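Local atomic coordinates of BLUF domain-containing protein (Acinetobacter baumannii, PDB entry 6W6Z), a protein that binds flavin mononucleotide in a BLUF domain and probably acts as a blue-light photoreceptor that regulates biofilm formation and iron uptake. Residues F32-G37 with R91-Y96; G40-Y43 with A48-Q51. All blocks are in the same frame, centred on the assembly; numbering follows the deposited sequence.

Interaction 1. Residues F32-G37 with R91-Y96. With FMN (flavin mononucleotide), chain B.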
loop_
_atom_site.group_PDB
_atom_site.type_symbol
_atom_site.label_atom_id
_atom_site.label_comp_id
_atom_site.label_asym_id
_atom_site.label_seq_id
_atom_site.Cartn_x
_atom_site.Cartn_y
_atom_site.Cartn_z
ATOM N N PHE A 32 6.623 -3.115 -11.957
ATOM C CA PHE A 32 7.356 -1.809 -11.986
ATOM C C PHE A 32 8.350 -1.768 -10.823
ATOM O O PHE A 32 9.501 -1.321 -10.999
ATOM C CB PHE A 32 6.424 -0.587 -11.960
ATOM N N ASN A 33 7.912 -2.211 -9.644
ATOM C CA ASN A 33 8.705 -2.071 -8.396
ATOM C C ASN A 33 9.945 -2.964 -8.490
ATOM O O ASN A 33 11.025 -2.514 -8.089
ATOM C CB ASN A 33 7.854 -2.414 -7.183
ATOM C CG ASN A 33 6.852 -1.311 -6.924
ATOM O OD1 ASN A 33 6.759 -0.353 -7.698
ATOM N ND2 ASN A 33 6.105 -1.431 -5.850
ATOM N N ASP A 34 9.762 -4.192 -8.975
ATOM C CA ASP A 34 10.852 -5.192 -9.125
ATOM C C ASP A 34 11.917 -4.612 -10.062
ATOM O O ASP A 34 13.106 -4.717 -9.725
ATOM C CB ASP A 34 10.300 -6.549 -9.583
ATOM C CG ASP A 34 10.908 -7.739 -8.858
ATOM O OD1 ASP A 34 12.142 -7.734 -8.640
ATOM O OD2 ASP A 34 10.140 -8.663 -8.507
ATOM N N LEU A 35 11.504 -3.970 -11.153
ATOM C CA LEU A 35 12.411 -3.351 -12.149
ATOM C C LEU A 35 13.109 -2.125 -11.562
ATOM O O LEU A 35 14.173 -1.795 -12.073
ATOM C CB LEU A 35 11.638 -2.930 -13.398
ATOM C CG LEU A 35 11.116 -4.052 -14.295
ATOM C CD1 LEU A 35 10.768 -3.496 -15.675
ATOM C CD2 LEU A 35 12.114 -5.197 -14.408
ATOM N N ASN A 36 12.517 -1.433 -10.592
ATOM C CA ASN A 36 13.018 -0.091 -10.221
ATOM C C ASN A 36 13.506 -0.087 -8.786
ATOM O O ASN A 36 13.763 1.016 -8.293
ATOM C CB ASN A 36 11.967 0.968 -10.496
ATOM C CG ASN A 36 11.850 1.197 -11.981
ATOM O OD1 ASN A 36 11.237 0.394 -12.684
ATOM N ND2 ASN A 36 12.493 2.241 -12.467
ATOM N N GLY A 37 13.656 -1.276 -8.200
ATOM C CA GLY A 37 14.221 -1.538 -6.863
ATOM C C GLY A 37 13.387 -0.892 -5.778
ATOM O O GLY A 37 13.936 -0.167 -4.915
ATOM N N ARG A 91 11.314 -8.198 1.373
ATOM C CA ARG A 91 10.804 -9.518 0.904
ATOM C C ARG A 91 9.752 -9.372 -0.215
ATOM O O ARG A 91 9.467 -10.397 -0.867
ATOM C CB ARG A 91 10.170 -10.283 2.075
ATOM C CG ARG A 91 11.159 -10.891 3.067
ATOM C CD ARG A 91 10.578 -11.097 4.466
ATOM N NE ARG A 91 9.564 -12.135 4.434
ATOM C CZ ARG A 91 8.740 -12.452 5.427
ATOM N NH1 ARG A 91 8.784 -11.790 6.573
ATOM N NH2 ARG A 91 7.859 -13.432 5.260
ATOM N N TRP A 92 9.121 -8.201 -0.373
ATOM C CA TRP A 92 8.019 -7.996 -1.358
ATOM C C TRP A 92 8.213 -6.754 -2.219
ATOM O O TRP A 92 8.283 -5.624 -1.666
ATOM C CB TRP A 92 6.674 -7.899 -0.651
ATOM C CG TRP A 92 6.391 -8.986 0.335
ATOM C CD1 TRP A 92 5.734 -10.147 0.093
ATOM C CD2 TRP A 92 6.650 -8.963 1.752
ATOM N NE1 TRP A 92 5.625 -10.874 1.238
ATOM C CE2 TRP A 92 6.145 -10.167 2.281
ATOM C CE3 TRP A 92 7.216 -8.031 2.627
ATOM C CZ2 TRP A 92 6.245 -10.496 3.635
ATOM C CZ3 TRP A 92 7.332 -8.354 3.960
ATOM C CH2 TRP A 92 6.853 -9.569 4.459
ATOM N N SER A 93 8.136 -6.940 -3.533
ATOM C CA SER A 93 7.980 -5.867 -4.546
ATOM C C SER A 93 6.740 -5.028 -4.203
ATOM O O SER A 93 6.866 -3.773 -4.134
ATOM C CB SER A 93 7.954 -6.431 -5.932
ATOM O OG SER A 93 9.264 -6.908 -6.219
ATOM N N MET A 94 5.662 -5.699 -3.861
ATOM C CA MET A 94 4.485 -5.065 -3.204
ATOM C C MET A 94 3.648 -6.119 -2.492
ATOM O O MET A 94 2.860 -6.812 -3.165
ATOM C CB MET A 94 3.601 -4.347 -4.219
ATOM C CG MET A 94 2.513 -3.516 -3.554
ATOM S SD MET A 94 3.046 -2.441 -2.180
ATOM C CE MET A 94 4.365 -1.543 -2.995
ATOM N N LYS A 95 3.792 -6.201 -1.171
ATOM C CA LYS A 95 3.005 -7.109 -0.321
ATOM C C LYS A 95 1.566 -6.608 -0.369
ATOM O O LYS A 95 1.365 -5.403 -0.407
ATOM C CB LYS A 95 3.517 -7.125 1.121
ATOM C CG LYS A 95 2.882 -8.168 2.016
ATOM C CD LYS A 95 3.384 -8.141 3.427
ATOM C CE LYS A 95 2.989 -9.363 4.214
ATOM N NZ LYS A 95 3.544 -9.335 5.579
ATOM N N TYR A 96 0.625 -7.520 -0.319
ATOM C CA TYR A 96 -0.799 -7.181 -0.193
ATOM C C TYR A 96 -1.325 -7.737 1.117
ATOM O O TYR A 96 -1.236 -8.954 1.333
ATOM C CB TYR A 96 -1.579 -7.719 -1.375
ATOM C CG TYR A 96 -3.020 -7.285 -1.352
ATOM C CD1 TYR A 96 -3.354 -5.940 -1.290
ATOM C CD2 TYR A 96 -4.035 -8.194 -1.348
ATOM C CE1 TYR A 96 -4.669 -5.515 -1.279
ATOM C CE2 TYR A 96 -5.360 -7.791 -1.358
ATOM C CZ TYR A 96 -5.678 -6.448 -1.278
ATOM O OH TYR A 96 -6.987 -6.050 -1.267
HETATM N N1 FMN B . 2.372 1.314 -9.483
HETATM C C2 FMN B . 3.617 0.868 -9.244
HETATM O O2 FMN B . 4.424 0.825 -10.227
HETATM N N3 FMN B . 4.055 0.603 -7.995
HETATM C C4 FMN B . 3.264 0.686 -6.914
HETATM O O4 FMN B . 3.646 0.411 -5.780
HETATM C C4A FMN B . 1.880 1.101 -7.107
HETATM N N5 FMN B . 1.015 1.197 -6.120
HETATM C C5A FMN B . -0.231 1.661 -6.391
HETATM C C6 FMN B . -1.120 1.746 -5.343
HETATM C C7 FMN B . -2.396 2.242 -5.545
HETATM C C7M FMN B . -3.316 2.292 -4.366
HETATM C C8 FMN B . -2.890 2.539 -6.901
HETATM C C8M FMN B . -4.323 3.025 -7.064
HETATM C C9 FMN B . -1.990 2.455 -7.950
HETATM C C9A FMN B . -0.699 1.988 -7.735
HETATM N N10 FMN B . 0.209 1.827 -8.775
HETATM C C10 FMN B . 1.494 1.417 -8.478
HETATM C "C1'" FMN B . -0.134 2.105 -10.210
HETATM C "C2'" FMN B . 0.277 3.452 -10.759
HETATM O "O2'" FMN B . -0.618 4.450 -10.240
HETATM C "C3'" FMN B . 0.161 3.387 -12.305
HETATM O "O3'" FMN B . -1.072 2.789 -12.718
HETATM C "C4'" FMN B . 1.220 2.517 -12.952
HETATM O "O4'" FMN B . 2.531 2.946 -12.520
HETATM C "C5'" FMN B . 1.152 2.635 -14.496
HETATM O "O5'" FMN B . 1.418 3.969 -14.981
HETATM P P FMN B . 1.499 4.354 -16.581
HETATM O O1P FMN B . 0.088 4.816 -16.894
HETATM O O2P FMN B . 2.562 5.438 -16.581
HETATM O O3P FMN B . 1.883 3.096 -17.339
HETATM O O HOH W 1 11.412 -4.818 -5.531
#

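Interaction 2. Residues G40-Y43 with A48-Q51. With FMN (flavin mononucleotide), chain B.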
loop_
_atom_site.group_PDB
_atom_site.type_symbol
_atom_site.label_atom_id
_atom_site.label_comp_id
_atom_site.label_asym_id
_atom_site.label_seq_id
_atom_site.Cartn_x
_atom_site.Cartn_y
_atom_site.Cartn_z
ATOM N N GLY A 40 7.600 -2.749 -0.660
ATOM C CA GLY A 40 6.587 -2.146 0.224
ATOM C C GLY A 40 5.382 -3.006 0.447
ATOM O O GLY A 40 5.390 -4.253 0.231
ATOM N N VAL A 41 4.331 -2.346 0.905
ATOM C CA VAL A 41 3.093 -3.060 1.271
ATOM C C VAL A 41 1.905 -2.163 0.947
ATOM O O VAL A 41 2.015 -0.961 1.140
ATOM C CB VAL A 41 3.116 -3.477 2.752
ATOM C CG1 VAL A 41 3.398 -2.299 3.665
ATOM C CG2 VAL A 41 1.841 -4.212 3.148
ATOM N N LEU A 42 0.839 -2.800 0.493
ATOM C CA LEU A 42 -0.460 -2.176 0.146
ATOM C C LEU A 42 -1.463 -2.851 1.041
ATOM O O LEU A 42 -1.557 -4.064 0.962
ATOM C CB LEU A 42 -0.806 -2.375 -1.332
ATOM C CG LEU A 42 -2.080 -1.659 -1.789
ATOM C CD1 LEU A 42 -1.933 -0.145 -1.649
ATOM C CD2 LEU A 42 -2.455 -2.023 -3.212
ATOM N N TYR A 43 -2.183 -2.067 1.840
ATOM C CA TYR A 43 -3.280 -2.542 2.702
ATOM C C TYR A 43 -4.536 -1.985 2.073
ATOM O O TYR A 43 -4.569 -0.801 1.717
ATOM C CB TYR A 43 -3.097 -2.050 4.140
ATOM C CG TYR A 43 -4.317 -2.132 5.031
ATOM C CD1 TYR A 43 -4.671 -3.314 5.658
ATOM C CD2 TYR A 43 -5.082 -1.011 5.296
ATOM C CE1 TYR A 43 -5.751 -3.371 6.527
ATOM C CE2 TYR A 43 -6.209 -1.066 6.109
ATOM C CZ TYR A 43 -6.532 -2.253 6.744
ATOM O OH TYR A 43 -7.615 -2.331 7.585
ATOM N N ALA A 48 -10.641 1.918 1.251
ATOM C CA ALA A 48 -9.476 2.817 1.405
ATOM C C ALA A 48 -8.188 2.015 1.352
ATOM O O ALA A 48 -8.229 0.792 1.596
ATOM C CB ALA A 48 -9.599 3.601 2.697
ATOM N N PHE A 49 -7.106 2.698 1.006
ATOM C CA PHE A 49 -5.750 2.106 0.925
ATOM C C PHE A 49 -4.811 2.748 1.936
ATOM O O PHE A 49 -4.896 3.912 2.296
ATOM C CB PHE A 49 -5.173 2.315 -0.468
ATOM C CG PHE A 49 -5.907 1.665 -1.593
ATOM C CD1 PHE A 49 -5.748 0.295 -1.846
ATOM C CD2 PHE A 49 -6.705 2.416 -2.452
ATOM C CE1 PHE A 49 -6.364 -0.288 -2.940
ATOM C CE2 PHE A 49 -7.358 1.806 -3.515
ATOM C CZ PHE A 49 -7.170 0.454 -3.768
ATOM N N PHE A 50 -3.795 1.989 2.279
ATOM C CA PHE A 50 -2.592 2.488 2.955
ATOM C C PHE A 50 -1.448 1.882 2.174
ATOM O O PHE A 50 -1.567 0.691 1.859
ATOM C CB PHE A 50 -2.537 2.108 4.433
ATOM C CG PHE A 50 -1.174 2.379 5.034
ATOM C CD1 PHE A 50 -0.107 1.502 4.850
ATOM C CD2 PHE A 50 -0.925 3.585 5.668
ATOM C CE1 PHE A 50 1.152 1.791 5.354
ATOM C CE2 PHE A 50 0.336 3.866 6.198
ATOM C CZ PHE A 50 1.378 2.987 6.012
ATOM N N GLN A 51 -0.468 2.676 1.775
ATOM C CA GLN A 51 0.697 2.086 1.104
ATOM C C GLN A 51 1.977 2.609 1.725
ATOM O O GLN A 51 2.077 3.812 2.059
ATOM C CB GLN A 51 0.655 2.336 -0.397
ATOM C CG GLN A 51 1.679 1.506 -1.134
ATOM C CD GLN A 51 1.595 1.642 -2.632
ATOM O OE1 GLN A 51 1.323 2.727 -3.156
ATOM N NE2 GLN A 51 1.781 0.523 -3.331
HETATM N N1 FMN B . 2.372 1.314 -9.483
HETATM C C2 FMN B . 3.617 0.868 -9.244
HETATM O O2 FMN B . 4.424 0.825 -10.227
HETATM N N3 FMN B . 4.055 0.603 -7.995
HETATM C C4 FMN B . 3.264 0.686 -6.914
HETATM O O4 FMN B . 3.646 0.411 -5.780
HETATM C C4A FMN B . 1.880 1.101 -7.107
HETATM N N5 FMN B . 1.015 1.197 -6.120
HETATM C C5A FMN B . -0.231 1.661 -6.391
HETATM C C6 FMN B . -1.120 1.746 -5.343
HETATM C C7 FMN B . -2.396 2.242 -5.545
HETATM C C7M FMN B . -3.316 2.292 -4.366
HETATM C C8 FMN B . -2.890 2.539 -6.901
HETATM C C8M FMN B . -4.323 3.025 -7.064
HETATM C C9 FMN B . -1.990 2.455 -7.950
HETATM C C9A FMN B . -0.699 1.988 -7.735
HETATM N N10 FMN B . 0.209 1.827 -8.775
HETATM C C10 FMN B . 1.494 1.417 -8.478
HETATM C "C1'" FMN B . -0.134 2.105 -10.210
HETATM C "C2'" FMN B . 0.277 3.452 -10.759
HETATM O "O2'" FMN B . -0.618 4.450 -10.240
HETATM C "C3'" FMN B . 0.161 3.387 -12.305
HETATM O "O3'" FMN B . -1.072 2.789 -12.718
HETATM C "C4'" FMN B . 1.220 2.517 -12.952
HETATM O "O4'" FMN B . 2.531 2.946 -12.520
HETATM C "C5'" FMN B . 1.152 2.635 -14.496
HETATM O "O5'" FMN B . 1.418 3.969 -14.981
HETATM P P FMN B . 1.499 4.354 -16.581
HETATM O O1P FMN B . 0.088 4.816 -16.894
HETATM O O2P FMN B . 2.562 5.438 -16.581
HETATM O O3P FMN B . 1.883 3.096 -17.339
#

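Interaction 1. Residues F32-G37 with R91-Y96
Asn33, near the end of helix 18-36, reaches across to the backbone of Ser93 in the loop that leads into strand 95-98. Its ND2 donates to Ser93 O at 3.0 Å, nearly straight at 167°. The carbonyl oxygen lies almost in the amide plane of Asn33, whereas ND2 stands well above the carbonyl plane of Ser93. With CG beside the backbone N (chi1 -73°), the flat amide is presented to the flavin as well. There its two ends are used in a complementary way: OD1 accepts from FMN N3 at 2.9 Å, and ND2 also donates to FMN O4 at 3.1 Å. Three bonds therefore fix the rotation of this buried amide, and ND2 is shared between protein and ligand. Met94 closes the tight side. Its chain bends at chi2 and chi3 and brings the CE methyl to 3.3 Å from Asn33 ND2 and 3.5 Å from FMN O4. In the ferredoxin-like BLUF fold the flavin lies beside the helix that follows the first strand, here 18-36, and this contact ties the end of that helix to the loop before the edge strand, at the pyrimidine side of the isoalloxazine. The helix stops soon afterwards in a Schellman motif, where Gly37 takes positive phi. Away from the ligand the contact loosens toward solvent. Ser93 points its CB at the helix, and OG comes to 3.0 Å from OD2 of the exposed Asp34. A water sits on this side, hydrogen-bonded to Ser93 OG at 3.1 Å and giving only a weak bond to Asn33 O at 3.5 Å.

Interaction 2. Residues G40-Y43 with A48-Q51
Tyr43 and Phe50 form an antiparallel hydrogen-bonded pair in the beta hairpin of strands 39-45 and 48-54, in the middle of the BLUF sheet. Tyr43 N donates to Phe50 O at 2.8 Å and 179°, and Phe50 N returns a bond to Tyr43 O at 2.9 Å. Their side chains lie on the sheet face covered by helix 125-134, where both rings meet Phe128 edge-to-face; Tyr43 OH reaches the backbone O of Phe115. Leu42 and Gln51, a non-hydrogen-bonded pair, are on the flavin face. The side chain of Gln51 runs out extended, CG lying anti to the backbone N (chi1 -168°). Its CB rests against Leu42 CD1 at 3.8 Å, and CG passes Val41 O at 3.4 Å. Beyond them CD nears the flavin beside N5. At the tip the amide divides its work: OE1 is hydrogen-bonded to Tyr7 OH, which helps set the rotation of the group, while NE2 donates to FMN N5 at 3.0 Å and 156°, with a second, weak bond to FMN O4 at 3.1 Å. This glutamine beside N5 is a hallmark of BLUF domains. Farther along the flavin, Leu42 CD1 touches Phe49 CD1 at 3.8 Å, and the methyl C7M of FMN sits over the centre of one Phe49 ring face, 3.8 Å from CG.

Interaction 2 is fully buried near the centre of the chain and pairs two inner strands; interaction 1 is partly buried, joining a helix end to a loop, with one flank in solvent. Regular backbone bonds and apolar packing carry the hairpin, whereas a single side-chain amide carries most of the other contact. Strands 39-45 and 95-98 are neighbours in the sheet: Lys95 N lies 2.9 Å from Gly40 O and Lys95 O 2.8 Å from Leu42 N, both probable hydrogen bonds. The two contacts meet again at the flavin carbonyl O4, where both send a side-chain amide, while Met94 CE packs 3.3 Å from Gln51 NE2.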